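Type II restriction enzyme MspI (Moraxella sp., PDB 1SA3) recognises the double-stranded DNA sequence 5'-CCGG-3' and cleaves it after the first cytosine, as a type II restriction endonuclease. Local coordinates at residues L245-A250 / K256-K261; Y131-I136 / E146-I151; K123-I128 / S227-E232; R89-G94 / V187-E192. One frame throughout, in Å; residues are numbered along the deposited sequence.

Contact 1 (L245-A250 / K256-K261). With nucleotides of chain B; nucleotides of chain A.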
# COMPACT_ATOMS: atom_id res chain seq x y z
N LEU E 245 -6.61 -4.50 10.19
CA LEU E 245 -7.06 -4.38 8.81
C LEU E 245 -8.57 -4.53 8.86
O LEU E 245 -9.11 -5.13 9.80
CB LEU E 245 -6.46 -5.51 7.96
CG LEU E 245 -4.94 -5.54 7.83
CD1 LEU E 245 -4.53 -6.76 7.01
CD2 LEU E 245 -4.46 -4.25 7.15
N ASN E 246 -9.26 -4.00 7.86
CA ASN E 246 -10.71 -4.12 7.81
C ASN E 246 -11.02 -5.30 6.90
O ASN E 246 -10.66 -5.28 5.72
CB ASN E 246 -11.35 -2.85 7.26
CG ASN E 246 -10.91 -1.61 8.01
OD1 ASN E 246 -9.83 -1.07 7.78
ND2 ASN E 246 -11.74 -1.16 8.94
N TRP E 247 -11.68 -6.32 7.45
CA TRP E 247 -12.04 -7.51 6.69
C TRP E 247 -13.42 -7.36 6.03
O TRP E 247 -14.40 -7.06 6.70
CB TRP E 247 -12.11 -8.73 7.61
CG TRP E 247 -10.80 -9.18 8.20
CD1 TRP E 247 -9.73 -8.40 8.52
CD2 TRP E 247 -10.46 -10.51 8.62
NE1 TRP E 247 -8.74 -9.16 9.11
CE2 TRP E 247 -9.17 -10.46 9.18
CE3 TRP E 247 -11.14 -11.74 8.58
CZ2 TRP E 247 -8.53 -11.60 9.70
CZ3 TRP E 247 -10.50 -12.88 9.09
CH2 TRP E 247 -9.21 -12.79 9.64
N THR E 248 -13.49 -7.57 4.72
CA THR E 248 -14.78 -7.49 4.04
C THR E 248 -14.75 -8.42 2.83
O THR E 248 -13.97 -9.37 2.80
CB THR E 248 -15.11 -6.02 3.66
OG1 THR E 248 -16.39 -5.97 3.01
CG2 THR E 248 -14.05 -5.43 2.75
N TYR E 249 -15.60 -8.18 1.83
CA TYR E 249 -15.60 -9.09 0.69
C TYR E 249 -15.32 -8.44 -0.66
O TYR E 249 -15.58 -7.25 -0.87
CB TYR E 249 -16.93 -9.87 0.61
CG TYR E 249 -18.10 -9.10 0.04
CD1 TYR E 249 -18.88 -8.24 0.83
CD2 TYR E 249 -18.45 -9.24 -1.31
CE1 TYR E 249 -19.98 -7.56 0.29
CE2 TYR E 249 -19.54 -8.57 -1.85
CZ TYR E 249 -20.30 -7.73 -1.06
OH TYR E 249 -21.37 -7.08 -1.62
N ALA E 250 -14.76 -9.25 -1.56
CA ALA E 250 -14.45 -8.82 -2.91
C ALA E 250 -15.71 -9.09 -3.70
O ALA E 250 -16.25 -10.20 -3.66
CB ALA E 250 -13.27 -9.63 -3.47
N LYS E 256 -16.97 -16.78 -3.56
CA LYS E 256 -16.90 -16.02 -2.32
C LYS E 256 -15.41 -15.73 -2.17
O LYS E 256 -14.58 -16.62 -2.36
CB LYS E 256 -17.39 -16.86 -1.15
CG LYS E 256 -18.85 -17.26 -1.27
CD LYS E 256 -19.76 -16.05 -1.27
CE LYS E 256 -21.22 -16.47 -1.28
NZ LYS E 256 -22.14 -15.32 -1.27
N LYS E 257 -15.05 -14.49 -1.85
CA LYS E 257 -13.65 -14.14 -1.75
C LYS E 257 -13.44 -12.98 -0.77
O LYS E 257 -14.25 -12.06 -0.68
CB LYS E 257 -13.12 -13.79 -3.14
CG LYS E 257 -11.62 -13.55 -3.24
CD LYS E 257 -11.21 -13.34 -4.70
CE LYS E 257 -9.71 -13.08 -4.84
NZ LYS E 257 -9.35 -12.70 -6.24
N MET E 258 -12.33 -13.01 -0.05
CA MET E 258 -12.07 -11.96 0.92
C MET E 258 -11.36 -10.72 0.37
O MET E 258 -10.60 -10.80 -0.59
CB MET E 258 -11.24 -12.51 2.07
CG MET E 258 -11.83 -13.77 2.69
SD MET E 258 -10.88 -14.29 4.12
CE MET E 258 -11.65 -13.26 5.39
N GLN E 259 -11.64 -9.58 0.98
CA GLN E 259 -11.00 -8.32 0.62
C GLN E 259 -10.55 -7.67 1.92
O GLN E 259 -11.24 -7.76 2.94
CB GLN E 259 -11.95 -7.36 -0.08
CG GLN E 259 -11.22 -6.13 -0.64
CD GLN E 259 -12.17 -4.99 -1.01
OE1 GLN E 259 -12.90 -4.48 -0.16
NE2 GLN E 259 -12.15 -4.58 -2.28
N PHE E 260 -9.40 -7.02 1.89
CA PHE E 260 -8.88 -6.34 3.06
C PHE E 260 -8.60 -4.88 2.75
O PHE E 260 -8.05 -4.56 1.69
CB PHE E 260 -7.60 -7.01 3.56
CG PHE E 260 -7.78 -8.45 3.90
CD1 PHE E 260 -7.59 -9.43 2.94
CD2 PHE E 260 -8.23 -8.81 5.17
CE1 PHE E 260 -7.86 -10.77 3.23
CE2 PHE E 260 -8.50 -10.15 5.47
CZ PHE E 260 -8.31 -11.13 4.50
N LYS E 261 -9.01 -4.01 3.66
CA LYS E 261 -8.77 -2.59 3.51
C LYS E 261 -7.77 -2.23 4.59
O LYS E 261 -7.80 -2.80 5.68
CB LYS E 261 -10.07 -1.79 3.67
CG LYS E 261 -11.16 -2.17 2.65
CD LYS E 261 -12.24 -1.10 2.57
CE LYS E 261 -13.44 -1.55 1.74
NZ LYS E 261 -13.19 -1.76 0.28
P DC B 5 -26.03 -5.07 -0.90
OP1 DC B 5 -27.42 -4.61 -1.14
OP2 DC B 5 -25.72 -6.52 -0.88
O5' DC B 5 -25.14 -4.42 -2.05
C5' DC B 5 -23.74 -4.30 -1.92
C4' DC B 5 -23.23 -3.22 -2.86
O4' DC B 5 -21.94 -2.80 -2.37
C3' DC B 5 -23.04 -3.65 -4.32
O3' DC B 5 -23.56 -2.67 -5.22
C2' DC B 5 -21.53 -3.75 -4.47
C1' DC B 5 -21.00 -2.79 -3.42
N1 DC B 5 -19.70 -3.20 -2.87
C2 DC B 5 -18.62 -2.35 -3.04
O2 DC B 5 -18.82 -1.25 -3.57
N3 DC B 5 -17.40 -2.74 -2.62
C4 DC B 5 -17.24 -3.93 -2.03
N4 DC B 5 -16.01 -4.28 -1.65
C5 DC B 5 -18.34 -4.81 -1.81
C6 DC B 5 -19.54 -4.41 -2.24
P DC B 4 -23.99 -7.22 5.24
OP1 DC B 4 -25.40 -7.59 5.53
OP2 DC B 4 -22.99 -8.29 5.01
O5' DC B 4 -23.97 -6.22 4.00
C5' DC B 4 -24.81 -5.06 4.02
C4' DC B 4 -24.68 -4.29 2.73
O4' DC B 4 -23.39 -3.63 2.68
C3' DC B 4 -24.79 -5.10 1.43
O3' DC B 4 -25.54 -4.36 0.46
C2' DC B 4 -23.35 -5.21 0.98
C1' DC B 4 -22.81 -3.87 1.41
N1 DC B 4 -21.35 -3.79 1.53
C2 DC B 4 -20.68 -2.75 0.89
O2 DC B 4 -21.35 -1.89 0.28
N3 DC B 4 -19.32 -2.69 0.95
C4 DC B 4 -18.64 -3.62 1.62
N4 DC B 4 -17.31 -3.54 1.63
C5 DC B 4 -19.30 -4.68 2.31
C6 DC B 4 -20.65 -4.73 2.24
P DG A 6 -6.41 3.11 -5.93
OP1 DG A 6 -5.45 4.24 -6.00
OP2 DG A 6 -6.33 2.15 -4.78
O5' DG A 6 -7.90 3.65 -5.99
C5' DG A 6 -8.80 3.48 -4.89
C4' DG A 6 -10.19 3.85 -5.32
O4' DG A 6 -10.75 2.67 -5.94
C3' DG A 6 -11.11 4.16 -4.13
O3' DG A 6 -11.38 5.53 -3.95
C2' DG A 6 -12.41 3.44 -4.44
C1' DG A 6 -12.10 2.45 -5.54
N9 DG A 6 -12.19 1.13 -4.92
C8 DG A 6 -11.16 0.34 -4.45
N7 DG A 6 -11.58 -0.71 -3.79
C5 DG A 6 -12.96 -0.63 -3.85
C6 DG A 6 -13.97 -1.49 -3.31
O6 DG A 6 -13.82 -2.52 -2.62
N1 DG A 6 -15.25 -1.04 -3.61
C2 DG A 6 -15.54 0.10 -4.34
N2 DG A 6 -16.85 0.38 -4.53
N3 DG A 6 -14.61 0.90 -4.85
C4 DG A 6 -13.36 0.48 -4.57
O HOH W 1 -16.99 -12.59 -2.37
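Gln259 and Thr248 meet across an antiparallel beta hairpin, strands 246-249 and 258-261, with Thr248 CG2 3.3 Å from Gln259 OE1. Lys261 NZ is the atom with several partners: it donates to Gln259 OE1 at 2.8 Å and also bonds Ser127 OG and the O6 of a guanine. Held this way, the amide of Gln259 presents NE2 to O6 of DG6 of chain A at 2.7 Å. The other strand reads the cytosines: Thr248 OG1 accepts from N4 of DC4 of chain B at 2.9 Å, and Tyr249 O from N4 of DC5 of chain B. The Tyr249 ring sits with one face over C5 of DC5, while C6 of DC4 lies at its edge.

Paired backbone bonds link Asn246 with Lys261 and Thr248 with Gln259. Ala250 N to Lys257 O adds a fifth, and a water joins Ala250 O to Lys257 N.

Trp247 and Phe260 point to the sheet face turned from Thr248 and Gln259. They form an edge-to-face pair: Phe260 directs its edge at the five-membered ring, with planes at 83°. Phe260 CE2 stands 3.5 Å above the indole plane. Met258, bent at its last torsion, sets CE 3.6 Å from Trp247 CE3.

Contact 2 (Y131-I136 / E146-I151)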
# COMPACT_ATOMS: atom_id res chain seq x y z
N TYR E 131 -8.18 -11.95 -1.56
CA TYR E 131 -7.60 -13.28 -1.64
C TYR E 131 -8.59 -14.35 -1.22
O TYR E 131 -9.55 -14.08 -0.50
CB TYR E 131 -6.40 -13.43 -0.70
CG TYR E 131 -5.30 -12.39 -0.78
CD1 TYR E 131 -5.18 -11.42 0.20
CD2 TYR E 131 -4.34 -12.44 -1.79
CE1 TYR E 131 -4.13 -10.52 0.20
CE2 TYR E 131 -3.28 -11.53 -1.80
CZ TYR E 131 -3.18 -10.58 -0.80
OH TYR E 131 -2.15 -9.68 -0.79
N ASP E 132 -8.32 -15.59 -1.64
CA ASP E 132 -9.14 -16.70 -1.21
C ASP E 132 -8.51 -17.14 0.11
O ASP E 132 -7.30 -16.99 0.30
CB ASP E 132 -9.07 -17.86 -2.20
CG ASP E 132 -9.81 -19.08 -1.70
OD1 ASP E 132 -11.05 -19.03 -1.64
OD2 ASP E 132 -9.14 -20.07 -1.34
N VAL E 133 -9.31 -17.69 1.01
CA VAL E 133 -8.82 -18.13 2.30
C VAL E 133 -7.60 -19.06 2.22
O VAL E 133 -6.65 -18.90 2.99
CB VAL E 133 -9.94 -18.85 3.09
CG1 VAL E 133 -10.41 -20.08 2.32
CG2 VAL E 133 -9.46 -19.24 4.48
N GLU E 134 -7.60 -20.01 1.30
CA GLU E 134 -6.48 -20.95 1.19
C GLU E 134 -5.17 -20.25 0.83
O GLU E 134 -4.09 -20.64 1.28
CB GLU E 134 -6.79 -22.03 0.16
CG GLU E 134 -7.97 -22.94 0.51
CD GLU E 134 -7.70 -23.84 1.71
OE1 GLU E 134 -6.52 -23.98 2.10
OE2 GLU E 134 -8.66 -24.42 2.25
N THR E 135 -5.27 -19.21 0.01
CA THR E 135 -4.10 -18.46 -0.42
C THR E 135 -3.50 -17.73 0.78
O THR E 135 -2.28 -17.72 0.97
CB THR E 135 -4.49 -17.45 -1.50
OG1 THR E 135 -5.12 -18.15 -2.57
CG2 THR E 135 -3.26 -16.72 -2.04
N ILE E 136 -4.36 -17.13 1.60
CA ILE E 136 -3.92 -16.41 2.79
C ILE E 136 -3.23 -17.37 3.77
O ILE E 136 -2.12 -17.13 4.24
CB ILE E 136 -5.11 -15.77 3.52
CG1 ILE E 136 -5.83 -14.81 2.58
CG2 ILE E 136 -4.63 -15.08 4.78
CD1 ILE E 136 -7.17 -14.32 3.11
N GLU E 146 -9.42 -24.99 13.22
CA GLU E 146 -10.42 -24.03 13.65
C GLU E 146 -10.15 -22.62 13.12
O GLU E 146 -11.07 -21.92 12.71
CB GLU E 146 -10.50 -24.00 15.18
CG GLU E 146 -11.44 -22.95 15.74
CD GLU E 146 -11.60 -23.06 17.24
OE1 GLU E 146 -10.57 -23.12 17.95
OE2 GLU E 146 -12.75 -23.08 17.72
N LEU E 147 -8.88 -22.22 13.12
CA LEU E 147 -8.51 -20.90 12.64
C LEU E 147 -8.87 -20.78 11.16
O LEU E 147 -9.57 -19.86 10.76
CB LEU E 147 -7.01 -20.64 12.83
CG LEU E 147 -6.48 -19.29 12.31
CD1 LEU E 147 -7.38 -18.15 12.76
CD2 LEU E 147 -5.06 -19.08 12.82
N LYS E 148 -8.41 -21.73 10.35
CA LYS E 148 -8.72 -21.67 8.92
C LYS E 148 -10.23 -21.64 8.67
O LYS E 148 -10.71 -20.87 7.83
CB LYS E 148 -8.11 -22.85 8.16
CG LYS E 148 -8.54 -22.91 6.69
CD LYS E 148 -7.89 -24.04 5.91
CE LYS E 148 -6.38 -23.86 5.81
NZ LYS E 148 -5.75 -24.89 4.93
N GLU E 149 -10.98 -22.46 9.38
CA GLU E 149 -12.43 -22.50 9.19
C GLU E 149 -13.16 -21.23 9.60
O GLU E 149 -14.15 -20.87 8.97
CB GLU E 149 -13.04 -23.71 9.91
CG GLU E 149 -12.62 -25.04 9.32
CD GLU E 149 -12.80 -25.09 7.81
OE1 GLU E 149 -13.87 -24.69 7.31
OE2 GLU E 149 -11.87 -25.55 7.10
N LEU E 150 -12.69 -20.54 10.63
CA LEU E 150 -13.34 -19.30 11.05
C LEU E 150 -13.08 -18.25 9.97
O LEU E 150 -13.96 -17.45 9.63
CB LEU E 150 -12.81 -18.84 12.42
CG LEU E 150 -13.29 -19.68 13.62
CD1 LEU E 150 -12.49 -19.33 14.86
CD2 LEU E 150 -14.77 -19.44 13.85
N ILE E 151 -11.86 -18.26 9.43
CA ILE E 151 -11.54 -17.33 8.36
C ILE E 151 -12.42 -17.68 7.16
O ILE E 151 -12.98 -16.79 6.51
CB ILE E 151 -10.06 -17.40 7.96
CG1 ILE E 151 -9.18 -16.96 9.14
CG2 ILE E 151 -9.80 -16.50 6.73
CD1 ILE E 151 -7.68 -17.15 8.92
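Val133 and Ile151 make the apolar part of this contact, where the first turn of helix 133-140 lies against helix 146-157. The two side chains meet through their CG2 methyls, 3.6 Å apart. Val133 CG2 points anti to the backbone N, and this turns it toward the second helix. The same methyl rests on the backbone, 3.9 Å from Lys148 O. Met258 and Ile136 lie nearby: Met258 packs on both isoleucines, so this patch adjoins the small sheet that carries strand 258-261.

The charged part is a salt bridge. Lys148 NZ donates to Glu134 OE1 at 3.1 Å, and the two side chains cross at about a right angle. The ammonium comes to the syn side of the carboxylate, 19° out of its plane. A bend at the second torsion of Glu134 (chi2 -68°) and one at the third of Lys148 bring the two ends together. Each partner has a second ion pair: Lys148 with Asp144, which is its strongest, and Glu134 OE2 with Arg152.

The polar part fixes the start of the first helix. Asp132 is the N-cap residue, and its OD2 accepts from Glu134 N at 3.1 Å, met from above the carboxylate plane. Gln155 of the second helix bonds Asp132 OD1 and Val133 N, so it ties the cap to its neighbour.

Both oxygens of Glu134 thus face positive groups, which would probably favour its ionised form and hold its carboxylate against rotation.

Contact 3 (K123-I128 / S227-E232). With nucleotides of chain A.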
# COMPACT_ATOMS: atom_id res chain seq x y z
N LYS E 123 -10.28 8.41 1.64
CA LYS E 123 -10.37 7.89 3.01
C LYS E 123 -9.01 7.48 3.60
O LYS E 123 -8.00 7.46 2.89
CB LYS E 123 -11.28 6.66 3.04
CG LYS E 123 -12.61 6.82 2.32
CD LYS E 123 -13.49 7.85 3.01
CE LYS E 123 -14.85 7.94 2.35
NZ LYS E 123 -15.75 8.86 3.11
N LYS E 124 -9.01 7.16 4.89
CA LYS E 124 -7.80 6.74 5.61
C LYS E 124 -7.49 5.28 5.30
O LYS E 124 -6.34 4.86 5.33
CB LYS E 124 -7.99 6.88 7.12
CG LYS E 124 -8.16 8.31 7.62
CD LYS E 124 -8.30 8.31 9.13
CE LYS E 124 -8.33 9.72 9.70
NZ LYS E 124 -8.30 9.68 11.19
N LYS E 125 -8.54 4.50 5.04
CA LYS E 125 -8.40 3.09 4.72
C LYS E 125 -8.96 2.83 3.33
O LYS E 125 -10.00 3.38 2.94
CB LYS E 125 -9.14 2.22 5.74
CG LYS E 125 -8.28 1.68 6.89
CD LYS E 125 -7.99 2.72 7.96
CE LYS E 125 -7.02 2.17 9.00
NZ LYS E 125 -7.43 0.82 9.48
N VAL E 126 -8.27 1.99 2.57
CA VAL E 126 -8.70 1.66 1.22
C VAL E 126 -8.27 0.22 0.93
O VAL E 126 -7.37 -0.31 1.57
CB VAL E 126 -8.05 2.60 0.20
CG1 VAL E 126 -6.54 2.42 0.23
CG2 VAL E 126 -8.63 2.36 -1.18
N SER E 127 -8.95 -0.39 -0.03
CA SER E 127 -8.65 -1.77 -0.40
C SER E 127 -7.17 -1.98 -0.69
O SER E 127 -6.57 -1.24 -1.46
CB SER E 127 -9.47 -2.14 -1.64
OG SER E 127 -10.86 -1.96 -1.40
N ILE E 128 -6.59 -2.99 -0.05
CA ILE E 128 -5.18 -3.32 -0.28
C ILE E 128 -5.04 -4.60 -1.07
O ILE E 128 -4.02 -4.82 -1.73
CB ILE E 128 -4.40 -3.47 1.04
CG1 ILE E 128 -5.18 -4.34 2.01
CG2 ILE E 128 -4.08 -2.09 1.61
CD1 ILE E 128 -4.45 -4.57 3.34
N SER E 227 3.42 -2.11 12.63
CA SER E 227 3.31 -1.64 14.01
C SER E 227 2.04 -0.82 14.18
O SER E 227 1.32 -0.98 15.17
CB SER E 227 4.51 -0.78 14.39
OG SER E 227 5.70 -1.55 14.38
N ASP E 228 1.75 0.05 13.22
CA ASP E 228 0.55 0.88 13.29
C ASP E 228 -0.72 0.03 13.31
O ASP E 228 -1.62 0.27 14.12
CB ASP E 228 0.47 1.86 12.11
CG ASP E 228 1.57 2.92 12.16
OD1 ASP E 228 2.16 3.14 13.23
OD2 ASP E 228 1.82 3.54 11.11
N ARG E 229 -0.80 -0.95 12.42
CA ARG E 229 -1.96 -1.84 12.35
C ARG E 229 -2.09 -2.66 13.64
O ARG E 229 -3.20 -2.83 14.17
CB ARG E 229 -1.85 -2.78 11.15
CG ARG E 229 -1.82 -2.09 9.79
CD ARG E 229 -3.16 -1.46 9.42
NE ARG E 229 -3.44 -0.25 10.20
CZ ARG E 229 -2.80 0.90 10.06
NH1 ARG E 229 -1.83 1.02 9.17
NH2 ARG E 229 -3.14 1.95 10.81
N ILE E 230 -0.97 -3.18 14.15
CA ILE E 230 -0.96 -3.97 15.38
C ILE E 230 -1.49 -3.14 16.55
O ILE E 230 -2.26 -3.63 17.37
CB ILE E 230 0.48 -4.46 15.76
CG1 ILE E 230 0.97 -5.49 14.75
CG2 ILE E 230 0.48 -5.06 17.17
CD1 ILE E 230 0.19 -6.78 14.75
N ALA E 231 -1.06 -1.88 16.61
CA ALA E 231 -1.51 -0.99 17.68
C ALA E 231 -3.02 -0.77 17.56
O ALA E 231 -3.75 -0.86 18.54
CB ALA E 231 -0.77 0.36 17.59
N GLU E 232 -3.46 -0.48 16.34
CA GLU E 232 -4.87 -0.25 16.06
C GLU E 232 -5.70 -1.49 16.39
O GLU E 232 -6.80 -1.39 16.94
CB GLU E 232 -5.04 0.11 14.58
CG GLU E 232 -6.43 0.58 14.20
CD GLU E 232 -6.57 0.78 12.70
OE1 GLU E 232 -5.74 1.51 12.12
OE2 GLU E 232 -7.51 0.21 12.11
P DG A 6 -6.41 3.11 -5.93
OP1 DG A 6 -5.45 4.24 -6.00
OP2 DG A 6 -6.33 2.15 -4.78
O5' DG A 6 -7.90 3.65 -5.99
C5' DG A 6 -8.80 3.48 -4.89
C4' DG A 6 -10.19 3.85 -5.32
O4' DG A 6 -10.75 2.67 -5.94
C3' DG A 6 -11.11 4.16 -4.13
O3' DG A 6 -11.38 5.53 -3.95
C2' DG A 6 -12.41 3.44 -4.44
C1' DG A 6 -12.10 2.45 -5.54
N9 DG A 6 -12.19 1.13 -4.92
C8 DG A 6 -11.16 0.34 -4.45
N7 DG A 6 -11.58 -0.71 -3.79
C5 DG A 6 -12.96 -0.63 -3.85
C6 DG A 6 -13.97 -1.49 -3.31
O6 DG A 6 -13.82 -2.52 -2.62
N1 DG A 6 -15.25 -1.04 -3.61
C2 DG A 6 -15.54 0.10 -4.34
N2 DG A 6 -16.85 0.38 -4.53
N3 DG A 6 -14.61 0.90 -4.85
C4 DG A 6 -13.36 0.48 -4.57
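Bends at the second and fourth torsions of Lys125 (chi2 77°, chi4 -48°) bring its ammonium to Glu232, which leaves its helix stretched out, with CG anti to the backbone N (chi1 -171°). The carboxylate is therefore carried well away from the helix, and the two side chains reach each other from opposite directions. Lys125 NZ donates to the syn lone pair of Glu232 OE2 at 2.7 Å. The other oxygen, Glu232 OE1, lies 3.2 Å from Lys125 NZ.

Arg229, one turn earlier in helix 222-234, binds that oxygen as well. Its NH2 donates to Glu232 OE1 at 2.9 Å, nearly along the C-O bond and close to the guanidinium plane. A second bond, from Arg229 NE to OE1, is weak. The three residues form a salt-bridge network that joins helix 222-234 to the loop leading into strand 127-131. Lys125 NZ and Arg229 NE are 4.2 Å apart, and the shared carboxylate probably offsets their like charges. Arg229 also makes a cation-pi contact with Tyr225, a residue of the same helix.

Just beyond Lys125 the chain meets the DNA. Ser127 OG donates to N7 of DG6 of chain A at 2.8 Å, so the same short segment holds a helix at one point and a guanine base at another. Val126 CG2 packs on C5' of that nucleotide, at 3.9 Å.

Contact 4 (R89-G94 / V187-E192)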
# COMPACT_ATOMS: atom_id res chain seq x y z
N ARG E 89 4.42 -11.08 -14.59
CA ARG E 89 4.45 -12.42 -14.01
C ARG E 89 3.70 -12.46 -12.69
O ARG E 89 3.35 -11.42 -12.12
CB ARG E 89 5.90 -12.87 -13.80
CG ARG E 89 6.80 -11.85 -13.12
CD ARG E 89 8.19 -12.41 -12.86
NE ARG E 89 8.14 -13.61 -12.02
CZ ARG E 89 9.11 -13.99 -11.19
NH1 ARG E 89 10.21 -13.26 -11.09
NH2 ARG E 89 8.97 -15.09 -10.46
N THR E 90 3.43 -13.67 -12.22
CA THR E 90 2.72 -13.84 -10.96
C THR E 90 3.55 -14.71 -10.05
O THR E 90 4.41 -15.46 -10.51
CB THR E 90 1.35 -14.50 -11.17
OG1 THR E 90 1.52 -15.88 -11.50
CG2 THR E 90 0.59 -13.81 -12.29
N ILE E 91 3.30 -14.60 -8.76
CA ILE E 91 4.02 -15.40 -7.78
C ILE E 91 2.99 -15.95 -6.82
O ILE E 91 1.79 -15.77 -7.02
CB ILE E 91 5.03 -14.55 -6.98
CG1 ILE E 91 4.30 -13.37 -6.33
CG2 ILE E 91 6.16 -14.08 -7.89
CD1 ILE E 91 5.18 -12.50 -5.46
N ALA E 92 3.46 -16.62 -5.77
CA ALA E 92 2.56 -17.17 -4.78
C ALA E 92 1.69 -16.04 -4.23
O ALA E 92 2.19 -15.13 -3.57
CB ALA E 92 3.35 -17.81 -3.66
N GLY E 93 0.40 -16.09 -4.53
CA GLY E 93 -0.50 -15.06 -4.06
C GLY E 93 -0.96 -14.13 -5.16
O GLY E 93 -1.80 -13.27 -4.93
N GLY E 94 -0.41 -14.30 -6.36
CA GLY E 94 -0.80 -13.45 -7.47
C GLY E 94 0.26 -12.48 -7.96
O GLY E 94 1.45 -12.66 -7.70
N VAL E 187 -0.16 -7.10 2.62
CA VAL E 187 0.30 -5.93 1.88
C VAL E 187 1.57 -6.12 1.05
O VAL E 187 1.89 -5.28 0.22
CB VAL E 187 0.50 -4.70 2.81
CG1 VAL E 187 -0.81 -4.35 3.49
CG2 VAL E 187 1.58 -4.98 3.87
N THR E 188 2.30 -7.22 1.25
CA THR E 188 3.53 -7.43 0.48
C THR E 188 3.63 -8.76 -0.25
O THR E 188 4.48 -8.92 -1.13
CB THR E 188 4.79 -7.35 1.35
OG1 THR E 188 4.84 -8.49 2.22
CG2 THR E 188 4.81 -6.06 2.15
N LEU E 189 2.79 -9.71 0.13
CA LEU E 189 2.78 -11.06 -0.44
C LEU E 189 3.93 -11.91 0.08
O LEU E 189 4.30 -12.92 -0.52
CB LEU E 189 2.79 -11.05 -1.97
CG LEU E 189 1.45 -10.81 -2.65
CD1 LEU E 189 1.59 -11.14 -4.12
CD2 LEU E 189 0.36 -11.68 -2.02
N ARG E 190 4.50 -11.50 1.20
CA ARG E 190 5.57 -12.26 1.82
C ARG E 190 5.35 -12.11 3.32
O ARG E 190 5.23 -10.99 3.83
CB ARG E 190 6.94 -11.73 1.40
CG ARG E 190 8.08 -12.59 1.91
CD ARG E 190 9.42 -12.08 1.43
NE ARG E 190 10.52 -12.66 2.20
CZ ARG E 190 11.81 -12.41 1.98
NH1 ARG E 190 12.17 -11.58 1.01
NH2 ARG E 190 12.73 -12.99 2.73
N ALA E 191 5.28 -13.23 4.03
CA ALA E 191 5.04 -13.20 5.48
C ALA E 191 6.20 -12.66 6.28
O ALA E 191 6.00 -11.99 7.29
CB ALA E 191 4.67 -14.60 5.98
N GLU E 192 7.42 -12.95 5.85
CA GLU E 192 8.61 -12.47 6.55
C GLU E 192 9.10 -11.20 5.89
O GLU E 192 8.69 -10.88 4.77
CB GLU E 192 9.71 -13.54 6.52
CG GLU E 192 9.37 -14.77 7.34
CD GLU E 192 9.14 -14.46 8.81
OE1 GLU E 192 10.07 -13.91 9.44
OE2 GLU E 192 8.05 -14.75 9.34
O HOH W 2 4.44 -14.61 -2.50
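Leu189 faces the turn 91-94 from just beyond the end of helix 179-188. Its CB points to that turn, and CG carries two methyls that do the touching. CD1 is 4.1 Å from Ile91 CD1, the apolar part of the contact. It also lies over the backbone of the turn, 3.9 Å from Gly94 O. CD2 packs on Gly93, 4.0 Å from both its CA and its O. On another side CD2 meets Tyr131.

CG of Leu189 sits anti to the carbonyl carbon, with chi1 at -81°, and the two methyls lie against the backbone of Gly93 and Gly94. Gly93, with no side chain, lets Leu189 CD2 rest directly on its backbone. Ile91 comes obliquely, its CG1 also near Leu189 CD1. The bridge between the backbones is a water placed between Ala92 O and Leu189 O; both distances are short, so its exact position is doubtful.

On the helix side Leu189 has a positive phi of 75°, which ends the helix, and Thr188 OG1 accepts from Arg190 N in an ST turn. On the other side, Ile91 N bonds Gly94 O in addition to the bond that closes the turn, Gly94 N to Ile91 O at 2.7 Å: a type II beta turn with glycine at its third position.

Contact 4 and contact 3 interlock along the chain, their segments alternating, and contact 2 falls within the spans of both. Contact 1 comes last, at the C-terminus. The three-stranded sheet unites most of them: strand 258-261 of contact 1 lies between strand 246-249 and strand 127-131, which starts in contact 3 and runs directly into contact 2. Centres of contacts 1 and 2 are about 12 Å apart, those of 1 and 3 about 13 Å. Contact 4 lies farther off, about 17 Å from contact 1 by centres, and meets contact 2 at Tyr131. Contacts 1 and 3 bring base-reading residues to the DNA, while contacts 2 and 4 join helices and a turn around the same sheet.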